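Local coordinates for protein exoribonuclease II, mitochondrial (Candida glabrata, PDB 6F3H) that degrades RNA from the 3' end as the exoribonuclease component of the mitochondrial RNA degradosome mtEXO, probably using magnesium for hydrolysis, at residues A[28-33]-A[675-680]; A[233-238]-A[739-744]; A[355-360]-A[743-748]; A[460-465]-A[699-704]. The protein carries 1 engineered substitution. All blocks are in the same frame, centred on the assembly; numbering follows the deposited sequence.

Contact 1: A[28-33]-A[675-680]; sequences ELLRTS and SSFYSP. With nucleotides of chain C.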
# COMPACT_ATOMS: atom_id res chain seq x y z
N GLU A 28 8.71 -7.25 -17.45
CA GLU A 28 8.25 -8.63 -17.45
C GLU A 28 7.79 -9.08 -16.07
O GLU A 28 7.09 -10.10 -15.95
CB GLU A 28 9.35 -9.56 -17.98
N LEU A 29 8.14 -8.31 -15.03
CA LEU A 29 7.62 -8.53 -13.69
C LEU A 29 6.13 -8.29 -13.66
O LEU A 29 5.36 -9.08 -13.09
CB LEU A 29 8.31 -7.59 -12.71
CG LEU A 29 9.80 -7.84 -12.56
CD1 LEU A 29 10.47 -6.73 -11.75
CD2 LEU A 29 10.02 -9.22 -11.94
N LEU A 30 5.72 -7.18 -14.25
CA LEU A 30 4.31 -6.86 -14.32
C LEU A 30 3.57 -7.85 -15.22
O LEU A 30 2.47 -8.30 -14.88
CB LEU A 30 4.13 -5.41 -14.80
CG LEU A 30 4.56 -4.22 -13.92
CD1 LEU A 30 6.02 -4.13 -13.70
CD2 LEU A 30 4.14 -2.93 -14.52
N ARG A 31 4.18 -8.25 -16.34
CA ARG A 31 3.46 -9.12 -17.26
C ARG A 31 3.36 -10.55 -16.77
O ARG A 31 2.50 -11.30 -17.24
CB ARG A 31 4.13 -9.14 -18.63
CG ARG A 31 4.02 -7.84 -19.36
CD ARG A 31 4.48 -7.96 -20.79
NE ARG A 31 4.83 -6.65 -21.33
CZ ARG A 31 3.95 -5.75 -21.76
NH1 ARG A 31 2.64 -6.01 -21.71
NH2 ARG A 31 4.37 -4.58 -22.24
N THR A 32 4.18 -10.94 -15.81
CA THR A 32 4.23 -12.32 -15.40
C THR A 32 3.92 -12.42 -13.92
O THR A 32 4.09 -11.47 -13.15
CB THR A 32 5.60 -12.92 -15.69
N SER A 33 3.41 -13.57 -13.54
CA SER A 33 3.24 -13.95 -12.15
C SER A 33 4.31 -14.96 -11.76
O SER A 33 5.12 -15.41 -12.58
CB SER A 33 1.85 -14.53 -11.93
OG SER A 33 1.82 -15.25 -10.71
N SER A 675 -2.64 -9.56 -5.68
CA SER A 675 -3.05 -8.22 -5.32
C SER A 675 -2.94 -7.35 -6.56
O SER A 675 -2.34 -7.74 -7.57
CB SER A 675 -2.22 -7.63 -4.17
OG SER A 675 -1.09 -6.90 -4.63
N SER A 676 -3.56 -6.19 -6.49
CA SER A 676 -3.61 -5.30 -7.63
C SER A 676 -2.40 -4.37 -7.59
O SER A 676 -1.83 -4.10 -6.54
CB SER A 676 -4.94 -4.53 -7.66
OG SER A 676 -4.85 -3.23 -7.09
N PHE A 677 -2.00 -3.92 -8.77
CA PHE A 677 -0.80 -3.12 -8.90
C PHE A 677 -1.00 -2.09 -10.00
O PHE A 677 -1.75 -2.33 -10.94
CB PHE A 677 0.44 -3.98 -9.20
CG PHE A 677 0.34 -4.81 -10.47
CD1 PHE A 677 -0.29 -6.06 -10.46
CD2 PHE A 677 0.87 -4.35 -11.67
CE1 PHE A 677 -0.38 -6.82 -11.63
CE2 PHE A 677 0.78 -5.10 -12.84
CZ PHE A 677 0.15 -6.33 -12.82
N TYR A 678 -0.31 -0.97 -9.86
CA TYR A 678 -0.29 0.07 -10.87
C TYR A 678 0.69 -0.27 -11.98
O TYR A 678 1.70 -0.95 -11.77
CB TYR A 678 0.04 1.43 -10.23
CG TYR A 678 -1.06 1.93 -9.30
CD1 TYR A 678 -2.29 2.32 -9.81
CD2 TYR A 678 -0.89 1.98 -7.92
CE1 TYR A 678 -3.32 2.76 -8.97
CE2 TYR A 678 -1.92 2.43 -7.08
CZ TYR A 678 -3.13 2.82 -7.62
OH TYR A 678 -4.18 3.28 -6.84
N SER A 679 0.37 0.19 -13.18
CA SER A 679 1.09 -0.15 -14.39
C SER A 679 1.08 1.04 -15.32
O SER A 679 0.07 1.74 -15.42
CB SER A 679 0.43 -1.32 -15.12
OG SER A 679 0.86 -1.37 -16.45
N PRO A 680 2.16 1.24 -16.08
CA PRO A 680 2.18 2.33 -17.06
C PRO A 680 1.55 1.97 -18.39
O PRO A 680 1.52 2.83 -19.28
CB PRO A 680 3.68 2.58 -17.24
CG PRO A 680 4.38 1.41 -16.57
CD PRO A 680 3.36 0.41 -16.16
P G C 2 -5.58 -6.79 -2.56
OP1 G C 2 -4.66 -5.90 -3.36
OP2 G C 2 -6.05 -6.53 -1.17
O5' G C 2 -6.92 -7.02 -3.36
C5' G C 2 -6.90 -7.64 -4.63
C4' G C 2 -8.24 -7.58 -5.30
O4' G C 2 -9.17 -8.46 -4.63
C3' G C 2 -8.93 -6.23 -5.28
O3' G C 2 -8.41 -5.39 -6.28
C2' G C 2 -10.38 -6.61 -5.48
O2' G C 2 -10.66 -6.88 -6.84
C1' G C 2 -10.47 -7.92 -4.71
N9 G C 2 -10.87 -7.67 -3.34
C8 G C 2 -9.98 -7.70 -2.30
N7 G C 2 -10.57 -7.45 -1.18
C5 G C 2 -11.89 -7.24 -1.55
C6 G C 2 -12.98 -6.92 -0.73
O6 G C 2 -12.92 -6.77 0.49
N1 G C 2 -14.18 -6.79 -1.46
C2 G C 2 -14.33 -6.94 -2.84
N2 G C 2 -15.59 -6.77 -3.34
N3 G C 2 -13.28 -7.25 -3.62
C4 G C 2 -12.12 -7.37 -2.90
P A C 3 -8.43 -3.82 -6.06
OP1 A C 3 -7.78 -3.14 -7.21
OP2 A C 3 -7.92 -3.58 -4.71
O5' A C 3 -9.99 -3.50 -6.02
C5' A C 3 -10.78 -3.62 -7.19
C4' A C 3 -12.21 -3.19 -6.94
O4' A C 3 -12.87 -4.13 -6.06
C3' A C 3 -12.39 -1.83 -6.27
O3' A C 3 -12.29 -0.75 -7.17
C2' A C 3 -13.75 -1.97 -5.60
O2' A C 3 -14.80 -1.81 -6.53
C1' A C 3 -13.71 -3.44 -5.17
N9 A C 3 -13.09 -3.52 -3.87
C8 A C 3 -11.76 -3.67 -3.57
N7 A C 3 -11.53 -3.66 -2.29
C5 A C 3 -12.78 -3.46 -1.76
C6 A C 3 -13.21 -3.36 -0.45
N6 A C 3 -12.37 -3.45 0.58
N1 A C 3 -14.53 -3.17 -0.27
C2 A C 3 -15.36 -3.09 -1.33
N3 A C 3 -15.07 -3.17 -2.62
C4 A C 3 -13.75 -3.35 -2.72
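Leu-30 meets two parts of the 675-680 segment at once, and different atoms of its side chain serve each. CB lies 3.9 Å from CE2 of Phe-677, while the branch ending in CD2 reaches further along the segment, to CB of Ser-679 at 4.1 Å and, just past the strand, to CD of Pro-680 at 3.8 Å. The carbonyl O of Leu-30 approaches CZ of Phe-677 obliquely at 3.7 Å; its hydrogen bond goes to the side-chain amide of Asn-636. Phe-677 is turned up against the short helix by a chi1 of 59°, with CG between the backbone N and the carbonyl carbon, and the O of Ser-675 lies in plane at the ring edge. The side-chain contacts of Leu-30 are apolar, and no hydrogen bond crosses between the segments. The strand involved, 677-679, pairs antiparallel with 632-634 inside the RNB domain, through backbone bonds between Phe-677 and Cys-634 and between Ser-679 and Tyr-632. Helix 27-31, far earlier in the chain, therefore packs against this two-stranded ribbon. Further out, Ser-679 OG is bound to the O of Phe-681, and Tyr-678 N to Gln-736 of helix 725-761. Upstream of Phe-677 the same segment touches RNA: Ser-676 OG donates to OP1 of nucleotide A3 of chain C at 2.9 Å, and Ser-676 N makes a weak bond of 3.3 Å to OP1 of G2 of chain C.

Contact 2: A[233-238]-A[739-744]; sequences SVYTNT and ADILKI. With nucleotides of chain C.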
# COMPACT_ATOMS: atom_id res chain seq x y z
N SER A 233 14.46 -0.34 5.47
CA SER A 233 14.00 -1.61 4.96
C SER A 233 13.78 -1.53 3.46
O SER A 233 13.37 -0.49 2.91
CB SER A 233 12.70 -2.05 5.63
OG SER A 233 12.83 -2.09 7.03
N VAL A 234 14.00 -2.67 2.84
CA VAL A 234 13.69 -2.89 1.44
C VAL A 234 12.26 -3.42 1.36
O VAL A 234 11.94 -4.46 1.93
CB VAL A 234 14.67 -3.90 0.84
CG1 VAL A 234 14.21 -4.35 -0.51
CG2 VAL A 234 16.05 -3.30 0.79
N TYR A 235 11.41 -2.73 0.63
CA TYR A 235 10.03 -3.13 0.51
C TYR A 235 9.85 -3.93 -0.76
O TYR A 235 10.38 -3.56 -1.81
CB TYR A 235 9.14 -1.90 0.51
CG TYR A 235 9.05 -1.27 1.85
CD1 TYR A 235 10.02 -0.40 2.31
CD2 TYR A 235 7.98 -1.56 2.68
CE1 TYR A 235 9.91 0.18 3.56
CE2 TYR A 235 7.86 -1.00 3.91
CZ TYR A 235 8.81 -0.13 4.36
OH TYR A 235 8.63 0.41 5.61
N THR A 236 9.13 -5.04 -0.66
CA THR A 236 8.90 -5.95 -1.77
C THR A 236 7.42 -5.88 -2.11
O THR A 236 6.58 -6.16 -1.25
CB THR A 236 9.28 -7.38 -1.39
OG1 THR A 236 10.70 -7.50 -1.23
CG2 THR A 236 8.82 -8.35 -2.47
N ASN A 237 7.08 -5.53 -3.35
CA ASN A 237 5.69 -5.48 -3.73
C ASN A 237 5.11 -6.89 -3.83
O ASN A 237 5.77 -7.80 -4.33
CB ASN A 237 5.49 -4.74 -5.05
CG ASN A 237 4.06 -4.91 -5.62
OD1 ASN A 237 3.07 -4.68 -4.93
ND2 ASN A 237 3.97 -5.32 -6.87
N THR A 238 3.89 -7.04 -3.32
CA THR A 238 3.17 -8.31 -3.27
C THR A 238 2.82 -8.86 -4.65
O THR A 238 2.67 -10.08 -4.81
CB THR A 238 1.86 -8.11 -2.50
OG1 THR A 238 2.04 -7.15 -1.46
CG2 THR A 238 1.37 -9.42 -1.96
N ALA A 739 2.31 3.08 -2.25
CA ALA A 739 1.09 2.31 -2.03
C ALA A 739 1.36 1.17 -1.09
O ALA A 739 0.60 0.94 -0.15
CB ALA A 739 0.57 1.77 -3.36
N ASP A 740 2.48 0.48 -1.27
CA ASP A 740 2.78 -0.68 -0.45
C ASP A 740 2.99 -0.29 1.00
O ASP A 740 2.36 -0.86 1.90
CB ASP A 740 4.00 -1.37 -1.00
CG ASP A 740 3.78 -1.83 -2.39
OD1 ASP A 740 2.68 -2.39 -2.66
OD2 ASP A 740 4.68 -1.59 -3.21
N ILE A 741 3.89 0.66 1.24
CA ILE A 741 4.11 1.19 2.58
C ILE A 741 2.79 1.49 3.28
O ILE A 741 2.60 1.15 4.46
CB ILE A 741 5.00 2.45 2.51
CG1 ILE A 741 6.39 2.10 1.97
CG2 ILE A 741 5.05 3.15 3.85
CD1 ILE A 741 7.31 3.30 1.78
N LEU A 742 1.83 2.11 2.57
CA LEU A 742 0.58 2.51 3.22
C LEU A 742 -0.28 1.30 3.58
O LEU A 742 -0.84 1.25 4.68
CB LEU A 742 -0.18 3.49 2.34
CG LEU A 742 0.52 4.85 2.31
CD1 LEU A 742 -0.09 5.76 1.26
CD2 LEU A 742 0.46 5.50 3.67
N LYS A 743 -0.40 0.32 2.68
CA LYS A 743 -1.13 -0.90 3.04
C LYS A 743 -0.58 -1.47 4.34
O LYS A 743 -1.33 -1.80 5.27
CB LYS A 743 -1.00 -1.96 1.92
CG LYS A 743 -1.04 -1.44 0.45
CD LYS A 743 -1.48 -2.52 -0.60
CE LYS A 743 -0.80 -2.36 -1.98
NZ LYS A 743 -1.26 -3.35 -3.03
N ILE A 744 0.75 -1.52 4.44
CA ILE A 744 1.43 -2.09 5.59
C ILE A 744 1.08 -1.32 6.85
O ILE A 744 0.59 -1.88 7.83
CB ILE A 744 2.94 -2.11 5.33
CG1 ILE A 744 3.29 -3.32 4.44
CG2 ILE A 744 3.72 -2.06 6.63
CD1 ILE A 744 4.48 -3.10 3.57
P A C 1 -1.23 -10.34 0.21
OP1 A C 1 -0.57 -9.02 0.35
OP2 A C 1 -1.42 -10.94 -1.14
O5' A C 1 -2.64 -10.10 0.91
C5' A C 1 -3.57 -9.20 0.33
C4' A C 1 -4.37 -9.89 -0.74
O4' A C 1 -5.11 -11.00 -0.17
C3' A C 1 -5.44 -9.02 -1.38
O3' A C 1 -4.96 -8.24 -2.44
C2' A C 1 -6.51 -10.01 -1.78
O2' A C 1 -6.13 -10.70 -2.96
C1' A C 1 -6.44 -10.98 -0.61
N9 A C 1 -7.24 -10.51 0.54
C8 A C 1 -7.50 -9.22 0.94
N7 A C 1 -8.22 -9.15 2.03
C5 A C 1 -8.42 -10.47 2.37
C6 A C 1 -9.11 -11.07 3.43
N6 A C 1 -9.74 -10.35 4.37
N1 A C 1 -9.13 -12.42 3.50
C2 A C 1 -8.49 -13.12 2.55
N3 A C 1 -7.81 -12.68 1.50
C4 A C 1 -7.82 -11.33 1.47
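Tyr-235 holds its ring beside the backbone N and opposite the carbonyl carbon (chi1 -73°), and Ile-741 carries CG1 in the same setting (chi1 -64°); the two side chains cross at about a right angle, with the methylene of the isoleucine laid on the tyrosine. CG1 of Ile-741 sits over the middle of the ring, 4.0 Å from its centroid and near the normal, the geometry of a CH-pi contact. One helical turn on, Ile-744 uses its CD1 instead and meets the ring at its edge, in plane, 3.9 Å from CD2 of Tyr-235. The ring is thus fitted against the helix by a face and by an edge. Its hydroxyl is hydrogen-bonded to Asp-359. Further along the strand, the buried side chains of Asn-237 and Asp-740 cross at about a right angle, CB of Asn-237 being 3.7 Å from OD2 of Asp-740; OD1 of Asp-740 has a weak bond from Gln-736. Past the strand, Thr-238 lies beside the phosphate of A1 of chain C. Over residues 233-237 and 739-744 the strand and helix directions are 95° apart. His-167 and Thr-244, on the sheet's other two strands, also touch the helix, so this three-stranded antiparallel sheet packs on it by a face, as in alpha/beta packing.

Contact 3: A[355-360]-A[743-748]; sequences LGNWDL and KIFQRH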
# COMPACT_ATOMS: atom_id res chain seq x y z
N LEU A 355 3.50 5.73 14.76
CA LEU A 355 3.50 7.03 14.13
C LEU A 355 4.89 7.62 14.03
O LEU A 355 5.12 8.53 13.24
CB LEU A 355 2.59 7.96 14.91
CG LEU A 355 1.28 7.21 15.16
CD1 LEU A 355 0.31 8.03 15.99
CD2 LEU A 355 0.65 6.83 13.82
N GLY A 356 5.82 7.11 14.81
CA GLY A 356 7.20 7.53 14.69
C GLY A 356 7.96 6.91 13.55
O GLY A 356 9.14 7.23 13.36
N ASN A 357 7.35 6.01 12.78
CA ASN A 357 8.12 5.25 11.82
C ASN A 357 8.56 6.15 10.66
O ASN A 357 7.78 6.95 10.14
CB ASN A 357 7.28 4.07 11.35
CG ASN A 357 8.06 3.16 10.48
OD1 ASN A 357 8.54 3.59 9.43
ND2 ASN A 357 8.24 1.91 10.90
N TRP A 358 9.82 5.98 10.25
CA TRP A 358 10.42 6.89 9.27
C TRP A 358 9.85 6.66 7.89
O TRP A 358 9.76 7.60 7.09
CB TRP A 358 11.94 6.71 9.23
CG TRP A 358 12.64 7.09 10.51
CD1 TRP A 358 12.22 8.00 11.42
CD2 TRP A 358 13.87 6.56 11.02
NE1 TRP A 358 13.11 8.08 12.47
CE2 TRP A 358 14.13 7.20 12.25
CE3 TRP A 358 14.78 5.60 10.56
CZ2 TRP A 358 15.27 6.92 13.01
CZ3 TRP A 358 15.90 5.32 11.32
CH2 TRP A 358 16.14 5.98 12.53
N ASP A 359 9.47 5.43 7.59
CA ASP A 359 8.97 5.09 6.27
C ASP A 359 7.51 5.50 6.12
O ASP A 359 7.10 6.00 5.07
CB ASP A 359 9.19 3.60 6.05
CG ASP A 359 10.68 3.24 6.03
OD1 ASP A 359 11.53 4.14 5.82
OD2 ASP A 359 11.00 2.07 6.32
N LEU A 360 6.73 5.32 7.19
CA LEU A 360 5.40 5.91 7.24
C LEU A 360 5.49 7.40 6.96
O LEU A 360 4.68 7.95 6.21
CB LEU A 360 4.80 5.68 8.61
CG LEU A 360 3.40 6.24 8.78
CD1 LEU A 360 2.52 5.62 7.73
CD2 LEU A 360 2.90 5.92 10.18
N LYS A 743 -0.40 0.32 2.68
CA LYS A 743 -1.13 -0.90 3.04
C LYS A 743 -0.58 -1.47 4.34
O LYS A 743 -1.33 -1.80 5.27
CB LYS A 743 -1.00 -1.96 1.92
CG LYS A 743 -1.04 -1.44 0.45
CD LYS A 743 -1.48 -2.52 -0.60
CE LYS A 743 -0.80 -2.36 -1.98
NZ LYS A 743 -1.26 -3.35 -3.03
N ILE A 744 0.75 -1.52 4.44
CA ILE A 744 1.43 -2.09 5.59
C ILE A 744 1.08 -1.32 6.85
O ILE A 744 0.59 -1.88 7.83
CB ILE A 744 2.94 -2.11 5.33
CG1 ILE A 744 3.29 -3.32 4.44
CG2 ILE A 744 3.72 -2.06 6.63
CD1 ILE A 744 4.48 -3.10 3.57
N PHE A 745 1.35 -0.02 6.83
CA PHE A 745 1.14 0.74 8.05
C PHE A 745 -0.34 0.91 8.36
O PHE A 745 -0.70 1.07 9.53
CB PHE A 745 1.86 2.07 7.96
CG PHE A 745 3.32 1.92 8.19
CD1 PHE A 745 3.81 1.74 9.47
CD2 PHE A 745 4.20 1.89 7.13
CE1 PHE A 745 5.15 1.54 9.69
CE2 PHE A 745 5.53 1.71 7.34
CZ PHE A 745 6.01 1.53 8.62
N GLN A 746 -1.21 0.86 7.36
CA GLN A 746 -2.63 0.79 7.70
C GLN A 746 -2.88 -0.47 8.52
O GLN A 746 -3.36 -0.39 9.66
CB GLN A 746 -3.49 0.85 6.43
CG GLN A 746 -3.53 2.28 5.81
CD GLN A 746 -4.38 2.41 4.53
OE1 GLN A 746 -4.65 1.43 3.83
NE2 GLN A 746 -4.79 3.65 4.22
N ARG A 747 -2.45 -1.63 8.01
CA ARG A 747 -2.63 -2.87 8.76
C ARG A 747 -1.94 -2.80 10.10
O ARG A 747 -2.48 -3.24 11.11
CB ARG A 747 -2.08 -4.07 7.97
N HIS A 748 -0.76 -2.20 10.15
CA HIS A 748 -0.03 -2.28 11.40
C HIS A 748 -0.72 -1.48 12.50
O HIS A 748 -0.90 -1.98 13.61
CB HIS A 748 1.41 -1.85 11.22
CG HIS A 748 2.31 -2.46 12.24
ND1 HIS A 748 2.32 -3.81 12.49
CD2 HIS A 748 3.21 -1.90 13.09
CE1 HIS A 748 3.19 -4.07 13.45
NE2 HIS A 748 3.74 -2.93 13.83
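Ile-744 of helix 725-761 backs the ring of Phe-745, the residue that meets the 355-360 loop, its CG2 4.0 Å above the plane and displaced toward the rim. Phe-745 comes next, and on the opposite face of its ring lies Leu-360: CB is 4.0 Å from the ring centroid, 6° off the normal, a CH-pi contact, and CD1 folds back to within 3.6 Å of CB of Phe-745. The ring is therefore held between two aliphatic groups, one from its own helix and one from the loop. Its far end, CE1 and CZ, runs into the side chain of Asn-357, whose amide is inclined 65° to the ring and presents ND2 near the ring plane. That amide is fixed from both ends. OD1 accepts from the backbone N of Asp-359 at 2.8 Å, forming an Asx turn, and a weak bond from the N of Leu-360 adds to it; ND2 is bound to the O of Ala-304. Gln-746 then points away from the loop and donates through NE2 to the O of Tyr-462. Among its surroundings, the helix is thus flanked by the 355-360 loop, by strand 231-237, whose Tyr-235 touches Phe-745, and by the strand 461-462 region.

Contact 4: A[460-465]-A[699-704]; sequences TTYLPD and PMRRGP. With nucleotides of chain C.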
# COMPACT_ATOMS: atom_id res chain seq x y z
N THR A 460 -3.05 10.19 -0.37
CA THR A 460 -3.37 10.68 0.95
C THR A 460 -3.21 9.50 1.89
O THR A 460 -3.42 8.35 1.50
CB THR A 460 -4.76 11.27 1.00
OG1 THR A 460 -4.70 12.61 0.50
CG2 THR A 460 -5.22 11.37 2.39
N THR A 461 -2.72 9.79 3.09
CA THR A 461 -2.48 8.79 4.13
C THR A 461 -3.64 8.78 5.11
O THR A 461 -3.86 9.75 5.85
CB THR A 461 -1.16 9.09 4.83
OG1 THR A 461 -0.10 9.08 3.86
CG2 THR A 461 -0.89 8.02 5.83
N TYR A 462 -4.42 7.71 5.09
CA TYR A 462 -5.62 7.57 5.92
C TYR A 462 -5.34 6.51 6.98
O TYR A 462 -5.17 5.34 6.64
CB TYR A 462 -6.83 7.18 5.08
CG TYR A 462 -7.30 8.20 4.03
CD1 TYR A 462 -7.92 9.39 4.40
CD2 TYR A 462 -7.14 7.95 2.67
CE1 TYR A 462 -8.35 10.30 3.44
CE2 TYR A 462 -7.56 8.86 1.72
CZ TYR A 462 -8.17 10.03 2.10
OH TYR A 462 -8.58 10.94 1.14
N LEU A 463 -5.29 6.92 8.24
CA LEU A 463 -5.06 6.01 9.37
C LEU A 463 -6.06 6.26 10.49
O LEU A 463 -6.49 7.40 10.70
CB LEU A 463 -3.65 6.19 9.91
CG LEU A 463 -2.53 5.66 9.05
CD1 LEU A 463 -1.28 6.21 9.61
CD2 LEU A 463 -2.50 4.15 9.12
N PRO A 464 -6.42 5.21 11.26
CA PRO A 464 -7.35 5.41 12.39
C PRO A 464 -6.93 6.53 13.31
O PRO A 464 -7.77 7.14 13.98
CB PRO A 464 -7.30 4.07 13.13
CG PRO A 464 -6.90 3.10 12.11
CD PRO A 464 -5.94 3.83 11.19
N ASP A 465 -5.63 6.78 13.37
CA ASP A 465 -5.09 7.84 14.21
C ASP A 465 -5.24 9.20 13.56
O ASP A 465 -5.53 10.18 14.24
CB ASP A 465 -3.63 7.55 14.53
CG ASP A 465 -3.42 6.21 15.22
OD1 ASP A 465 -3.63 5.19 14.55
OD2 ASP A 465 -3.04 6.19 16.42
N PRO A 699 -8.78 12.15 -7.88
CA PRO A 699 -7.52 12.86 -8.14
C PRO A 699 -6.94 13.61 -6.95
O PRO A 699 -5.82 14.12 -7.07
CB PRO A 699 -7.90 13.82 -9.27
CG PRO A 699 -9.35 14.06 -9.09
CD PRO A 699 -9.92 12.79 -8.54
N MSE A 700 -7.63 13.74 -5.81
CA MSE A 700 -7.06 14.51 -4.68
C MSE A 700 -6.44 13.65 -3.63
O MSE A 700 -5.95 14.15 -2.61
CB MSE A 700 -8.11 15.33 -3.97
CG MSE A 700 -8.72 16.45 -4.74
SE MSE A 700 -10.35 17.05 -3.81
CE MSE A 700 -9.60 18.30 -2.53
N ARG A 701 -6.53 12.35 -3.83
CA ARG A 701 -6.11 11.40 -2.82
C ARG A 701 -5.41 10.21 -3.42
O ARG A 701 -4.96 9.35 -2.67
CB ARG A 701 -7.33 10.94 -2.00
CG ARG A 701 -8.31 10.10 -2.77
CD ARG A 701 -9.41 9.58 -1.85
NE ARG A 701 -10.42 8.81 -2.57
CZ ARG A 701 -10.37 7.50 -2.78
NH1 ARG A 701 -9.35 6.80 -2.32
NH2 ARG A 701 -11.33 6.88 -3.45
N ARG A 702 -5.29 10.14 -4.75
CA ARG A 702 -4.50 9.14 -5.46
C ARG A 702 -3.72 9.84 -6.55
O ARG A 702 -4.30 10.45 -7.44
CB ARG A 702 -5.39 8.06 -6.08
CG ARG A 702 -6.16 7.23 -5.12
CD ARG A 702 -6.58 5.98 -5.83
NE ARG A 702 -7.62 6.28 -6.79
CZ ARG A 702 -8.83 5.73 -6.79
NH1 ARG A 702 -9.13 4.82 -5.88
NH2 ARG A 702 -9.71 6.07 -7.72
N GLY A 703 -2.38 9.71 -6.50
CA GLY A 703 -1.48 10.22 -7.51
C GLY A 703 -1.71 9.67 -8.91
O GLY A 703 -1.62 10.44 -9.87
N PRO A 704 -1.98 8.37 -9.06
CA PRO A 704 -2.36 7.89 -10.41
C PRO A 704 -3.52 8.67 -11.00
O PRO A 704 -3.44 9.10 -12.16
CB PRO A 704 -2.74 6.43 -10.17
CG PRO A 704 -2.24 6.09 -8.86
CD PRO A 704 -1.92 7.29 -8.08
P C C 6 -13.90 10.01 -2.32
OP1 C C 6 -14.32 11.39 -2.60
OP2 C C 6 -12.92 9.32 -3.18
O5' C C 6 -13.39 10.07 -0.83
C5' C C 6 -14.29 10.47 0.19
C4' C C 6 -13.73 10.22 1.57
O4' C C 6 -13.69 8.80 1.87
C3' C C 6 -12.31 10.66 1.83
O3' C C 6 -12.16 12.05 1.98
C2' C C 6 -12.00 9.90 3.09
O2' C C 6 -12.74 10.48 4.14
C1' C C 6 -12.64 8.55 2.78
N1 C C 6 -11.66 7.58 2.22
C2 C C 6 -10.86 6.84 3.12
O2 C C 6 -11.02 6.99 4.33
N3 C C 6 -9.93 5.95 2.73
C4 C C 6 -9.76 5.79 1.43
N4 C C 6 -8.83 4.89 1.08
C5 C C 6 -10.54 6.51 0.47
C6 C C 6 -11.46 7.39 0.89
P A C 5 -13.63 5.40 -5.62
OP1 A C 5 -13.65 6.44 -6.67
OP2 A C 5 -12.34 4.76 -5.27
O5' A C 5 -14.18 6.08 -4.30
C5' A C 5 -15.45 6.70 -4.32
C4' A C 5 -15.99 6.95 -2.94
O4' A C 5 -16.21 5.69 -2.26
C3' A C 5 -15.11 7.74 -2.00
O3' A C 5 -15.21 9.13 -2.21
C2' A C 5 -15.62 7.30 -0.65
O2' A C 5 -16.85 7.95 -0.36
C1' A C 5 -15.90 5.83 -0.90
N9 A C 5 -14.68 5.06 -0.66
C8 A C 5 -13.71 4.67 -1.55
N7 A C 5 -12.72 4.03 -0.99
C5 A C 5 -13.08 4.03 0.35
C6 A C 5 -12.47 3.50 1.48
N6 A C 5 -11.30 2.84 1.44
N1 A C 5 -13.12 3.68 2.66
C2 A C 5 -14.29 4.34 2.69
N3 A C 5 -14.98 4.89 1.69
C4 A C 5 -14.29 4.68 0.56
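Tyr-462 and Arg-701 cross at about a right angle, with the phenol ring and the guanidinium inclined 61° to each other, and both turn to the same nucleotide, C6 of chain C. The hydroxyl OH of Tyr-462 lies 3.4 Å from CB and likewise from CD of Arg-701, touching the aliphatic part of the arginine. One face of the tyrosine ring takes the cytosine, whose C2 is 3.8 Å above the plane and over the ring centre; CG2 of Thr-460 covers the opposite face toward the rim. Arg-701, with CG between the backbone N and the carbonyl carbon (chi1 68°) and the chain extended from CG to NE, carries the guanidinium on to the backbone of the RNA. C5 of the same cytosine lies over one guanidinium face, offset toward its rim. OP2 of C6 lies in plane at the guanidinium edge and receives two bonds, from NE of Arg-701 at 2.6 Å and from NH2 at 2.9 Å, while NH2 also makes a weak bond to OP2 of A5 of chain C. Both segments belong to the RNB domain, and the Arg-701 side chain is about 8 Å from the bound magnesium ion, consistent with a place beside the catalytic centre. Arg-702 supplies a second donor to OP2 of A5, through NH1 at 3.3 Å, and its NH2 is salt-bridged to Asp-705. Thr-460 N bonds Arg-701 O at 3.1 Å, nearly straight at 168°.

In the fold
Helix 725-761 ties the set together: contacts 2 and 3 share Lys-743 and Ile-744 on it, with centres about 10 Å apart, and a probable 3.0 Å hydrogen bond between Tyr-235 OH and Asp-359 OD2 also joins them. Contact 4 lies about 13 Å from contact 3, centre to centre, and is reached from the helix by Gln-746 NE2, 3.0 Å from the O of Tyr-462. Contacts 1 and 4 are about 22 Å apart by centres, yet Tyr-678 CE1 and Pro-704 CG come within 3.5 Å. The bound RNA of chain C runs past contacts 2, 1 and 4 with nucleotides A1, G2 with A3, and A5 with C6, toward the magnesium site of Asp-401 and Asp-410.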